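Local coordinates for protein 2,3-dihydroxybenzoate-AMP ligase (Mycobacterium smegmatis, PDB 5KEI) that belongs to the AMP-binding enzymes of the ANL clan, pairing a large AMP-binding domain with a smaller C-terminal domain, at residues Ser49-Ala54 with Glu75-Ala80; Leu79-Ala84 with Leu115-Ala120; Ala85-Leu90 with Leu184-Val189; Ile200-Ala205 with Arg225-Tyr230; Val231-Ala236 with Leu261-Leu266. One frame throughout, in Å; residues are numbered along the deposited sequence.

Contact 1 (Ser49-Ala54 with Glu75-Ala80)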
# COMPACT_ATOMS: atom_id res chain seq x y z
N SER A 49 -18.12 6.07 7.53
CA SER A 49 -19.33 5.51 8.14
C SER A 49 -18.98 4.30 8.98
O SER A 49 -19.80 3.86 9.81
CB SER A 49 -20.36 5.11 7.08
OG SER A 49 -20.00 3.88 6.48
N VAL A 50 -17.79 3.74 8.77
CA VAL A 50 -17.32 2.66 9.61
C VAL A 50 -17.30 3.14 11.06
O VAL A 50 -17.74 2.41 11.95
CB VAL A 50 -15.93 2.14 9.18
CG1 VAL A 50 -15.38 1.12 10.20
CG2 VAL A 50 -16.00 1.52 7.80
N LEU A 51 -16.83 4.36 11.31
CA LEU A 51 -16.79 4.90 12.68
C LEU A 51 -18.19 5.26 13.16
O LEU A 51 -18.55 4.98 14.31
CB LEU A 51 -15.89 6.13 12.77
CG LEU A 51 -15.94 6.98 14.05
CD1 LEU A 51 -15.72 6.17 15.34
CD2 LEU A 51 -14.92 8.11 13.96
N ARG A 52 -18.95 5.87 12.26
CA ARG A 52 -20.30 6.32 12.54
C ARG A 52 -21.17 5.15 12.98
O ARG A 52 -21.84 5.22 14.01
CB ARG A 52 -20.91 7.00 11.31
CG ARG A 52 -22.25 7.70 11.56
CD ARG A 52 -22.06 8.92 12.42
NE ARG A 52 -21.46 10.02 11.66
CZ ARG A 52 -20.89 11.09 12.22
NH1 ARG A 52 -20.81 11.18 13.54
NH2 ARG A 52 -20.38 12.05 11.46
N THR A 53 -21.15 4.08 12.19
CA THR A 53 -21.98 2.92 12.48
C THR A 53 -21.52 2.24 13.77
O THR A 53 -22.34 1.86 14.60
CB THR A 53 -21.97 1.93 11.33
OG1 THR A 53 -22.52 2.56 10.17
CG2 THR A 53 -22.79 0.67 11.67
N ALA A 54 -20.20 2.11 13.93
CA ALA A 54 -19.62 1.60 15.16
C ALA A 54 -20.00 2.44 16.39
O ALA A 54 -20.26 1.91 17.46
CB ALA A 54 -18.10 1.53 15.02
N GLU A 75 -16.89 8.81 22.00
CA GLU A 75 -15.91 9.88 22.15
C GLU A 75 -15.09 10.10 20.89
O GLU A 75 -14.79 11.24 20.54
CB GLU A 75 -14.98 9.56 23.34
CG GLU A 75 -15.73 9.61 24.66
CD GLU A 75 -14.98 8.98 25.82
OE1 GLU A 75 -13.83 8.51 25.62
OE2 GLU A 75 -15.55 8.95 26.94
N LEU A 76 -14.72 9.02 20.20
CA LEU A 76 -13.92 9.12 18.97
C LEU A 76 -14.75 9.72 17.82
O LEU A 76 -14.24 10.52 17.02
CB LEU A 76 -13.35 7.75 18.57
CG LEU A 76 -12.59 7.63 17.24
CD1 LEU A 76 -11.46 8.65 17.15
CD2 LEU A 76 -12.06 6.22 17.04
N ASP A 77 -16.02 9.35 17.76
CA ASP A 77 -16.94 9.86 16.75
C ASP A 77 -17.10 11.39 16.81
O ASP A 77 -17.21 12.04 15.77
CB ASP A 77 -18.31 9.20 16.92
CG ASP A 77 -19.14 9.24 15.65
OD1 ASP A 77 -18.56 9.11 14.55
OD2 ASP A 77 -20.38 9.41 15.75
N ARG A 78 -17.11 11.95 18.02
CA ARG A 78 -17.22 13.40 18.20
C ARG A 78 -15.92 14.10 17.82
O ARG A 78 -15.93 15.14 17.17
CB ARG A 78 -17.58 13.76 19.65
CG ARG A 78 -18.97 13.31 20.09
CD ARG A 78 -19.18 13.60 21.57
NE ARG A 78 -19.99 12.56 22.22
CZ ARG A 78 -19.60 11.86 23.29
NH1 ARG A 78 -18.42 12.08 23.85
NH2 ARG A 78 -20.41 10.94 23.80
N LEU A 79 -14.80 13.51 18.24
CA LEU A 79 -13.49 14.05 17.93
C LEU A 79 -13.28 14.20 16.44
O LEU A 79 -12.80 15.23 15.99
CB LEU A 79 -12.40 13.16 18.53
CG LEU A 79 -12.29 13.25 20.05
CD1 LEU A 79 -11.28 12.22 20.54
CD2 LEU A 79 -11.88 14.65 20.44
N ALA A 80 -13.63 13.16 15.68
CA ALA A 80 -13.51 13.21 14.23
C ALA A 80 -14.40 14.30 13.65
O ALA A 80 -13.99 15.01 12.73
CB ALA A 80 -13.85 11.86 13.62
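At the edge of the Arg52 guanidinium, near its plane, sits OD2 of Asp77, and the two flat groups are steeply turned, with 69° between guanidinium and carboxylate. Arg52 NH1 donates to Asp77 OD2 over 2.9 Å in a salt bridge. This oxygen is met from above the carboxylate plane rather than within it, and the bond is bent, with an N-H...O angle of 132°. Arg52 has the length to make this reach: its CG stands anti to the backbone N, and bends at chi2 and chi3 curl the chain so that the two side chains cross at about a right angle. Asp77 finds its strongest partner in Arg117, which takes OD1, while NH2 of Arg52 turns to Asp81. The pair thus belongs to a charge network on an interface between two helices of the AMP-binding domain, 49-57 and 73-88, whose segments here run at 140° to each other, with axes 9.4 Å apart at closest approach. Beside the charges lies an apolar patch carried by Leu51, a branched chain that can cover two neighbours at once. Its CD1 packs obliquely on Leu76 CG at 3.9 Å, and its CD2 touches Ala80 CB, also at 3.9 Å; a single methyl suits Ala80, on the face turned to the other helix. Leu51 CG also lies against Asp77 OD1, 3.4 Å away.

Contact 2 (Leu79-Ala84 with Leu115-Ala120)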
# COMPACT_ATOMS: atom_id res chain seq x y z
N LEU A 79 -14.80 13.51 18.24
CA LEU A 79 -13.49 14.05 17.93
C LEU A 79 -13.28 14.20 16.44
O LEU A 79 -12.80 15.23 15.99
CB LEU A 79 -12.40 13.16 18.53
CG LEU A 79 -12.29 13.25 20.05
CD1 LEU A 79 -11.28 12.22 20.54
CD2 LEU A 79 -11.88 14.65 20.44
N ALA A 80 -13.63 13.16 15.68
CA ALA A 80 -13.51 13.21 14.23
C ALA A 80 -14.40 14.30 13.65
O ALA A 80 -13.99 15.01 12.73
CB ALA A 80 -13.85 11.86 13.62
N ASP A 81 -15.62 14.41 14.18
CA ASP A 81 -16.56 15.46 13.75
C ASP A 81 -15.93 16.82 13.98
O ASP A 81 -15.91 17.67 13.08
CB ASP A 81 -17.90 15.37 14.51
CG ASP A 81 -18.88 14.37 13.89
OD1 ASP A 81 -18.70 13.98 12.71
OD2 ASP A 81 -19.84 13.96 14.58
N ARG A 82 -15.41 17.03 15.19
CA ARG A 82 -14.79 18.31 15.54
C ARG A 82 -13.55 18.57 14.72
O ARG A 82 -13.29 19.71 14.32
CB ARG A 82 -14.46 18.35 17.03
CG ARG A 82 -15.64 18.77 17.89
CD ARG A 82 -15.34 18.55 19.35
NE ARG A 82 -14.09 19.20 19.74
CZ ARG A 82 -13.43 18.94 20.87
NH1 ARG A 82 -13.90 18.02 21.71
NH2 ARG A 82 -12.31 19.58 21.14
N ALA A 83 -12.79 17.52 14.45
CA ALA A 83 -11.57 17.66 13.68
C ALA A 83 -11.94 18.06 12.26
O ALA A 83 -11.24 18.84 11.63
CB ALA A 83 -10.75 16.37 13.71
N ALA A 84 -13.06 17.52 11.79
CA ALA A 84 -13.53 17.75 10.42
C ALA A 84 -13.99 19.20 10.19
O ALA A 84 -13.69 19.81 9.15
CB ALA A 84 -14.65 16.78 10.08
N LEU A 115 -10.19 13.86 8.74
CA LEU A 115 -9.95 14.17 7.34
C LEU A 115 -11.06 13.65 6.41
O LEU A 115 -11.53 14.37 5.52
CB LEU A 115 -8.59 13.61 6.92
CG LEU A 115 -7.40 14.45 7.37
CD1 LEU A 115 -6.10 13.70 7.22
CD2 LEU A 115 -7.37 15.75 6.56
N LEU A 116 -11.49 12.40 6.62
CA LEU A 116 -12.51 11.79 5.77
C LEU A 116 -13.84 12.55 5.83
O LEU A 116 -14.54 12.70 4.82
CB LEU A 116 -12.75 10.33 6.17
CG LEU A 116 -11.63 9.33 5.86
CD1 LEU A 116 -11.94 7.99 6.49
CD2 LEU A 116 -11.39 9.19 4.37
N ARG A 117 -14.18 13.03 7.03
CA ARG A 117 -15.46 13.70 7.22
C ARG A 117 -15.44 15.12 6.66
O ARG A 117 -16.49 15.69 6.43
CB ARG A 117 -15.84 13.72 8.70
CG ARG A 117 -16.05 12.33 9.27
CD ARG A 117 -17.13 12.28 10.27
NE ARG A 117 -17.51 10.90 10.51
CZ ARG A 117 -17.51 10.35 11.71
NH1 ARG A 117 -17.19 11.09 12.76
NH2 ARG A 117 -17.85 9.08 11.87
N ALA A 118 -14.26 15.67 6.43
CA ALA A 118 -14.16 16.93 5.71
C ALA A 118 -14.20 16.66 4.19
O ALA A 118 -14.27 17.58 3.37
CB ALA A 118 -12.91 17.69 6.10
N GLY A 119 -14.19 15.38 3.84
CA GLY A 119 -14.24 14.99 2.44
C GLY A 119 -12.87 15.01 1.80
O GLY A 119 -12.73 14.85 0.59
N ALA A 120 -11.84 15.22 2.61
CA ALA A 120 -10.47 15.23 2.10
C ALA A 120 -10.02 13.80 1.80
O ALA A 120 -10.58 12.82 2.33
CB ALA A 120 -9.54 15.90 3.07
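A Schellman motif ends helix 107-117, and from within its last turn Arg117 reaches across to helix 73-88, in the AMP-binding domain. The first shell is the stem of that arginine: Arg117 CB rests on Ala84 CB at 3.6 Å, a close approach that a small methyl permits. CG of Arg117 is anti to the carbonyl carbon, and a bend at chi2 then directs the chain along the neighbouring helix. Its CD passes Asp81 OD1 at 3.4 Å, and NH1 makes a salt bridge to that same oxygen at 3.3 Å, the hydrogen bond being weak and bent (123°). Carboxylate and guanidinium planes differ by 46°. Ala80 CB lies 3.5 Å from Arg117 NH1, its methyl lying obliquely to the guanidinium.

Further out, Arg117 finds its strongest polar partner in Asp77 and a second in Asp48, while Asp81 is held chiefly by Arg52. These carboxylates probably balance the charge of a buried arginine and fix its rotation. Beyond the arginine, Ala118 CB lies 3.8 Å from Ala84 O. The chain then turns at Gly119, whose positive phi suits a residue lacking CB; Gly119 N bonds back to Leu116 O, and Ala120 N reaches Leu115 O at 3.0 Å.

Contact 3 (Ala85-Leu90 with Leu184-Val189)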
# COMPACT_ATOMS: atom_id res chain seq x y z
N ALA A 85 -14.72 19.75 11.15
CA ALA A 85 -15.14 21.15 11.11
C ALA A 85 -13.91 22.05 11.10
O ALA A 85 -13.83 22.99 10.32
CB ALA A 85 -16.04 21.47 12.29
N GLY A 86 -12.95 21.76 11.97
CA GLY A 86 -11.70 22.51 12.02
C GLY A 86 -10.99 22.52 10.67
O GLY A 86 -10.52 23.58 10.20
N ILE A 87 -10.92 21.35 10.04
CA ILE A 87 -10.23 21.18 8.76
C ILE A 87 -10.94 21.92 7.64
O ILE A 87 -10.30 22.62 6.85
CB ILE A 87 -10.10 19.69 8.39
CG1 ILE A 87 -9.02 19.02 9.26
CG2 ILE A 87 -9.75 19.54 6.93
CD1 ILE A 87 -9.15 17.50 9.40
N ALA A 88 -12.26 21.76 7.57
CA ALA A 88 -13.09 22.52 6.64
C ALA A 88 -12.94 24.04 6.87
O ALA A 88 -13.04 24.85 5.93
CB ALA A 88 -14.57 22.11 6.79
N GLY A 89 -12.67 24.40 8.11
CA GLY A 89 -12.44 25.78 8.49
C GLY A 89 -11.18 26.42 7.93
O GLY A 89 -11.07 27.65 7.88
N LEU A 90 -10.22 25.60 7.51
CA LEU A 90 -8.99 26.13 6.92
C LEU A 90 -9.18 26.34 5.43
O LEU A 90 -8.33 26.93 4.76
CB LEU A 90 -7.79 25.20 7.18
CG LEU A 90 -7.35 24.87 8.62
CD1 LEU A 90 -6.22 23.85 8.58
CD2 LEU A 90 -6.91 26.11 9.38
N LEU A 184 0.54 25.71 11.66
CA LEU A 184 -0.69 25.50 12.43
C LEU A 184 -0.54 24.39 13.46
O LEU A 184 0.20 23.43 13.25
CB LEU A 184 -1.84 25.15 11.48
CG LEU A 184 -2.41 26.25 10.58
CD1 LEU A 184 -2.91 25.65 9.27
CD2 LEU A 184 -3.52 26.97 11.31
N SER A 185 -1.24 24.52 14.59
CA SER A 185 -1.25 23.48 15.62
C SER A 185 -2.41 22.53 15.37
O SER A 185 -3.55 22.97 15.26
CB SER A 185 -1.39 24.08 17.02
OG SER A 185 -1.33 23.07 18.02
N TRP A 186 -2.11 21.23 15.27
CA TRP A 186 -3.14 20.23 15.02
C TRP A 186 -4.17 20.25 16.15
O TRP A 186 -5.37 20.16 15.91
CB TRP A 186 -2.53 18.84 14.87
CG TRP A 186 -3.56 17.74 14.87
CD1 TRP A 186 -3.92 16.95 15.93
CD2 TRP A 186 -4.37 17.31 13.76
NE1 TRP A 186 -4.90 16.06 15.54
CE2 TRP A 186 -5.19 16.26 14.22
CE3 TRP A 186 -4.48 17.72 12.43
CZ2 TRP A 186 -6.09 15.61 13.39
CZ3 TRP A 186 -5.38 17.08 11.62
CH2 TRP A 186 -6.17 16.04 12.09
N ALA A 187 -3.68 20.40 17.38
CA ALA A 187 -4.54 20.48 18.56
C ALA A 187 -5.47 21.67 18.46
O ALA A 187 -6.68 21.53 18.67
CB ALA A 187 -3.70 20.56 19.83
N GLU A 188 -4.92 22.83 18.14
CA GLU A 188 -5.72 24.05 18.01
C GLU A 188 -6.81 23.86 16.97
O GLU A 188 -7.98 24.11 17.25
CB GLU A 188 -4.84 25.25 17.64
CG GLU A 188 -4.14 25.93 18.80
CD GLU A 188 -3.31 27.14 18.36
OE1 GLU A 188 -3.57 27.67 17.25
OE2 GLU A 188 -2.41 27.56 19.11
N VAL A 189 -6.41 23.41 15.79
CA VAL A 189 -7.34 23.37 14.66
C VAL A 189 -8.46 22.34 14.86
O VAL A 189 -9.61 22.60 14.52
CB VAL A 189 -6.60 23.08 13.34
CG1 VAL A 189 -7.57 23.08 12.17
CG2 VAL A 189 -5.50 24.10 13.11
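Leu90 and Leu184 both hold CG anti to the carbonyl carbon (chi1 -60° and -72°), so that their branches reach toward each other tip to tip. Leu90 CD1 meets Leu184 CD1 at 3.8 Å. Val189 places CG1 anti to its backbone N instead, which sends this methyl to Leu90 CD1, 3.9 Å away, and over Gly86 O. Branched aliphatic chains suit this corner, where Leu90 meets both Leu184 and Val189 tip to tip.

Backbones come closest at Gly86. Having no side chain, it lets the carbonyl of Val189 approach, and Gly86 CA makes a CH...O contact with Val189 O at 3.3 Å, with an angle of 145° at the hydrogen. Nearby, Ile87 CD1 lies 4.3 Å from CH2 of Trp186, obliquely to the ring; the indole itself is anchored by NE1 bonding to Glu107. Ser185 occupies the N-cap position of helix 186-190, and Val189 N returns to Ser185 O at 2.9 Å. The contact therefore packs the end of helix 73-88 on the strand-to-helix turn 184-189, at the outermost strand of a mixed sheet, as part of the alpha/beta layering of the AMP-binding domain.

Contact 4 (Ile200-Ala205 with Arg225-Tyr230)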
# COMPACT_ATOMS: atom_id res chain seq x y z
N ILE A 200 -20.82 16.63 3.09
CA ILE A 200 -20.15 16.14 1.88
C ILE A 200 -21.00 15.06 1.24
O ILE A 200 -21.89 14.50 1.87
CB ILE A 200 -18.73 15.55 2.18
CG1 ILE A 200 -18.85 14.27 3.03
CG2 ILE A 200 -17.82 16.59 2.85
CD1 ILE A 200 -17.53 13.54 3.25
N ALA A 201 -20.72 14.75 -0.02
CA ALA A 201 -21.34 13.60 -0.64
C ALA A 201 -20.47 13.01 -1.75
O ALA A 201 -20.86 13.04 -2.93
CB ALA A 201 -22.71 13.97 -1.19
N PRO A 202 -19.30 12.46 -1.37
CA PRO A 202 -18.40 11.82 -2.35
C PRO A 202 -19.08 10.64 -3.03
O PRO A 202 -20.03 10.06 -2.48
CB PRO A 202 -17.23 11.33 -1.49
CG PRO A 202 -17.32 12.07 -0.21
CD PRO A 202 -18.78 12.34 -0.00
N ASP A 203 -18.62 10.32 -4.23
CA ASP A 203 -19.01 9.09 -4.90
C ASP A 203 -18.31 7.95 -4.17
O ASP A 203 -17.09 7.97 -4.04
CB ASP A 203 -18.62 9.15 -6.37
CG ASP A 203 -19.11 7.99 -7.16
OD1 ASP A 203 -19.59 7.00 -6.57
OD2 ASP A 203 -18.98 8.05 -8.41
N PRO A 204 -19.08 6.96 -3.67
CA PRO A 204 -18.44 5.88 -2.92
C PRO A 204 -17.56 4.99 -3.82
O PRO A 204 -16.66 4.29 -3.33
CB PRO A 204 -19.63 5.11 -2.33
CG PRO A 204 -20.78 5.46 -3.19
CD PRO A 204 -20.55 6.88 -3.60
N ALA A 205 -17.80 5.03 -5.12
CA ALA A 205 -16.93 4.36 -6.07
C ALA A 205 -15.76 5.25 -6.53
O ALA A 205 -15.02 4.88 -7.45
CB ALA A 205 -17.74 3.88 -7.26
N ARG A 225 -7.77 3.94 -3.28
CA ARG A 225 -8.71 2.93 -2.82
C ARG A 225 -10.04 3.64 -2.69
O ARG A 225 -10.14 4.70 -2.07
CB ARG A 225 -8.26 2.28 -1.51
CG ARG A 225 -6.81 1.75 -1.52
CD ARG A 225 -6.63 0.48 -2.37
NE ARG A 225 -7.60 -0.54 -1.98
CZ ARG A 225 -7.34 -1.64 -1.27
NH1 ARG A 225 -6.10 -1.93 -0.89
NH2 ARG A 225 -8.32 -2.47 -0.98
N THR A 226 -11.06 3.08 -3.32
CA THR A 226 -12.37 3.69 -3.25
C THR A 226 -13.02 3.38 -1.92
O THR A 226 -12.59 2.48 -1.20
CB THR A 226 -13.25 3.19 -4.39
OG1 THR A 226 -13.50 1.80 -4.20
CG2 THR A 226 -12.55 3.40 -5.70
N HIS A 227 -14.06 4.14 -1.59
CA HIS A 227 -14.86 3.88 -0.39
C HIS A 227 -15.39 2.46 -0.45
O HIS A 227 -15.29 1.71 0.53
CB HIS A 227 -16.03 4.87 -0.27
CG HIS A 227 -15.62 6.30 -0.09
ND1 HIS A 227 -15.45 6.88 1.15
CD2 HIS A 227 -15.39 7.28 -1.00
CE1 HIS A 227 -15.11 8.14 1.00
NE2 HIS A 227 -15.07 8.42 -0.29
N GLN A 228 -15.94 2.10 -1.60
CA GLN A 228 -16.55 0.79 -1.80
C GLN A 228 -15.57 -0.33 -1.45
O GLN A 228 -15.91 -1.26 -0.70
CB GLN A 228 -17.03 0.62 -3.25
CG GLN A 228 -18.23 1.52 -3.69
CD GLN A 228 -19.59 0.99 -3.21
OE1 GLN A 228 -19.68 0.34 -2.18
NE2 GLN A 228 -20.66 1.27 -3.98
N ASP A 229 -14.34 -0.25 -1.97
CA ASP A 229 -13.49 -1.42 -1.91
C ASP A 229 -12.72 -1.46 -0.60
O ASP A 229 -12.38 -2.54 -0.12
CB ASP A 229 -12.53 -1.54 -3.10
CG ASP A 229 -11.42 -0.51 -3.10
OD1 ASP A 229 -11.59 0.58 -3.63
OD2 ASP A 229 -10.37 -0.79 -2.47
N TYR A 230 -12.51 -0.30 0.01
CA TYR A 230 -11.72 -0.24 1.24
C TYR A 230 -12.59 -0.66 2.44
O TYR A 230 -12.11 -1.35 3.35
CB TYR A 230 -11.09 1.15 1.43
CG TYR A 230 -9.76 1.02 2.14
CD1 TYR A 230 -8.78 0.20 1.56
CD2 TYR A 230 -9.41 1.74 3.28
CE1 TYR A 230 -7.54 0.03 2.11
CE2 TYR A 230 -8.10 1.57 3.85
CZ TYR A 230 -7.19 0.70 3.24
OH TYR A 230 -5.92 0.46 3.70
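Strand 222-226 passes into helix 227-240 through a capping box, and the loop 200-205 lies across that helix start, His227 carrying much of the contact. From the backbone outward, His227 CB sits against Pro204 O at 3.2 Å and close to Pro204 CA. CG, anti to the carbonyl carbon, continues past the same proline. At CD2 the ring meets Asp203 O at 3.6 Å, and at NE2 it reaches Pro202 CB, 3.8 Å away. The ring lies obliquely to these loop atoms, although Pro204 O stands in its plane at the edge. ND1 accepts from the backbone N of Leu47, which probably helps to fix the rotation of the imidazole. Proline suits both places: its fixed phi holds Pro202 extended and fits Pro204 in the turn, and both put carbons against the histidine.

One carbonyl joins loop and helix: Gln228 N donates to Pro204 O at 2.9 Å, fairly straight at 152° but above the carbonyl plane. The oxygen faces the helix N terminus, whose positive end would probably favour it. The stem of Gln228 also packs on Pro204, while its amide goes on to Asp44. Within the loop, Asp203 forms an Asx turn, its OD1 accepting from Ala205 N at 3.0 Å. In the capping box, Asp229 N bonds to Thr226 OG1 at 3.1 Å and Thr226 N gives to Asp229 OD1 at 2.6 Å. Arg225 holds the same carboxylate side-on, with both NE and NH2 directed to OD2; Arg225 NE is 2.8 Å from Asp229 OD2, on its syn lone pair.

Contact 5 (Val231-Ala236 with Leu261-Leu266)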
# COMPACT_ATOMS: atom_id res chain seq x y z
N VAL A 231 -13.87 -0.29 2.42
CA VAL A 231 -14.78 -0.77 3.46
C VAL A 231 -14.94 -2.28 3.32
O VAL A 231 -14.86 -3.02 4.31
CB VAL A 231 -16.13 -0.07 3.38
CG1 VAL A 231 -17.15 -0.71 4.37
CG2 VAL A 231 -15.95 1.43 3.65
N TYR A 232 -15.14 -2.74 2.09
CA TYR A 232 -15.15 -4.18 1.86
C TYR A 232 -13.85 -4.89 2.30
O TYR A 232 -13.91 -5.97 2.88
CB TYR A 232 -15.43 -4.50 0.38
CG TYR A 232 -15.34 -5.98 0.02
CD1 TYR A 232 -16.08 -6.94 0.72
CD2 TYR A 232 -14.47 -6.43 -0.97
CE1 TYR A 232 -15.99 -8.31 0.41
CE2 TYR A 232 -14.37 -7.78 -1.28
CZ TYR A 232 -15.12 -8.72 -0.58
OH TYR A 232 -15.01 -10.07 -0.90
N ASN A 233 -12.69 -4.27 2.08
CA ASN A 233 -11.39 -4.89 2.30
C ASN A 233 -11.29 -5.18 3.85
O ASN A 233 -10.94 -6.26 4.33
CB ASN A 233 -10.25 -3.95 1.87
CG ASN A 233 -8.91 -4.56 2.11
OD1 ASN A 233 -8.34 -4.37 3.14
ND2 ASN A 233 -8.33 -5.17 1.09
N ALA A 234 -11.63 -4.16 4.63
CA ALA A 234 -11.66 -4.25 6.10
C ALA A 234 -12.73 -5.23 6.64
O ALA A 234 -12.45 -6.06 7.50
CB ALA A 234 -11.87 -2.86 6.69
N THR A 235 -13.95 -5.09 6.15
CA THR A 235 -15.09 -5.88 6.63
C THR A 235 -14.87 -7.37 6.36
O THR A 235 -14.94 -8.21 7.28
CB THR A 235 -16.38 -5.45 5.94
OG1 THR A 235 -16.52 -4.03 6.07
CG2 THR A 235 -17.59 -6.20 6.51
N ALA A 236 -14.62 -7.69 5.10
CA ALA A 236 -14.36 -9.06 4.70
C ALA A 236 -13.15 -9.65 5.44
O ALA A 236 -13.16 -10.81 5.80
CB ALA A 236 -14.15 -9.14 3.19
N LEU A 261 -3.73 -1.17 8.69
CA LEU A 261 -4.82 -0.22 8.53
C LEU A 261 -6.16 -0.92 8.22
O LEU A 261 -7.21 -0.55 8.73
CB LEU A 261 -4.47 0.79 7.44
CG LEU A 261 -5.47 1.92 7.22
CD1 LEU A 261 -5.70 2.67 8.53
CD2 LEU A 261 -4.94 2.84 6.11
N ALA A 262 -6.14 -1.96 7.38
CA ALA A 262 -7.39 -2.57 6.93
C ALA A 262 -7.35 -4.07 6.66
O ALA A 262 -8.27 -4.60 6.07
CB ALA A 262 -7.87 -1.85 5.68
N CYS A 263 -6.31 -4.77 7.10
CA CYS A 263 -6.18 -6.18 6.73
C CYS A 263 -6.07 -7.19 7.88
O CYS A 263 -5.14 -8.00 7.88
CB CYS A 263 -4.96 -6.34 5.83
SG CYS A 263 -5.04 -5.31 4.32
N PRO A 264 -7.01 -7.19 8.86
CA PRO A 264 -8.18 -6.32 9.05
C PRO A 264 -7.82 -4.99 9.71
O PRO A 264 -8.52 -4.01 9.49
CB PRO A 264 -9.10 -7.14 9.97
CG PRO A 264 -8.16 -7.95 10.80
CD PRO A 264 -6.98 -8.28 9.86
N GLY A 265 -6.76 -4.96 10.52
CA GLY A 265 -6.25 -3.72 11.07
C GLY A 265 -7.24 -2.92 11.90
O GLY A 265 -8.24 -3.45 12.38
N LEU A 266 -6.94 -1.64 12.08
CA LEU A 266 -7.79 -0.69 12.79
C LEU A 266 -9.22 -0.63 12.24
O LEU A 266 -10.18 -0.73 13.00
CB LEU A 266 -7.16 0.71 12.75
CG LEU A 266 -8.10 1.85 13.15
CD1 LEU A 266 -8.34 1.89 14.65
CD2 LEU A 266 -7.57 3.17 12.66
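Apolar packing brings the two backbones together at small residues: Ala234 CB and Ala262 CB stand 4.2 Å apart, and the CA atoms of Ala234 and Ala262 approach to 4.7 Å. The single methyls of alanine suit so close an approach. A CH...O contact accompanies this packing, with Ala234 CA 3.4 Å from Ala262 O and an angle of 146° at the hydrogen. Pro264 CB also comes within 4.3 Å of the carbonyl oxygen of Ala234. The segment 261-266 is the broken middle of a beta-alpha-beta crossover, which joins the neighbouring parallel strands 248-251 and 275-278 of the large mixed sheet. The chain leaves helix 258-262, passes a cis peptide bond before Pro264 and enters helix 265-271. Gly265, at positive phi (59°), suits this turn because it lacks CB. Against this break packs helix 227-240, whose Tyr230 also touches Ala262.

Among polar groups, Asn233 holds CG anti to its backbone N, so the side chain extends and lays its amide beside the carbonyl and CB of Ala262 and near SG of Cys263. The carbonyl of Cys263 is taken by Gln327. On helix 227-240 itself, Thr235 OG1 donates to Val231 O at 2.6 Å, from above the carbonyl plane (43° out of it). Thr235 N shares that oxygen at 2.9 Å, so two donors from one residue grip Val231 O.

From the N terminus, contact 1 closes a loop of 20 residues that contains strands 62-65 and 70-72, bringing helix 49-57 back to helix 73-88. Contact 2 begins where contact 1 ends and brings in helix 107-117; salt bridges join the two. Contact 3 starts on the same long helix and crosses contact 2, its loop of 93 residues reaching the outermost strand 184-185. Contacts 4 and 5 follow in series, each over a short loop: contact 4 ties the loop before strand 207-212 to the turn after its antiparallel neighbour 222-226, and contact 5 ties helix 227-240 to a crossover of the larger sheet. None nests. Ile200 packs on the end of helix 107-117, and Val50 meets Val231.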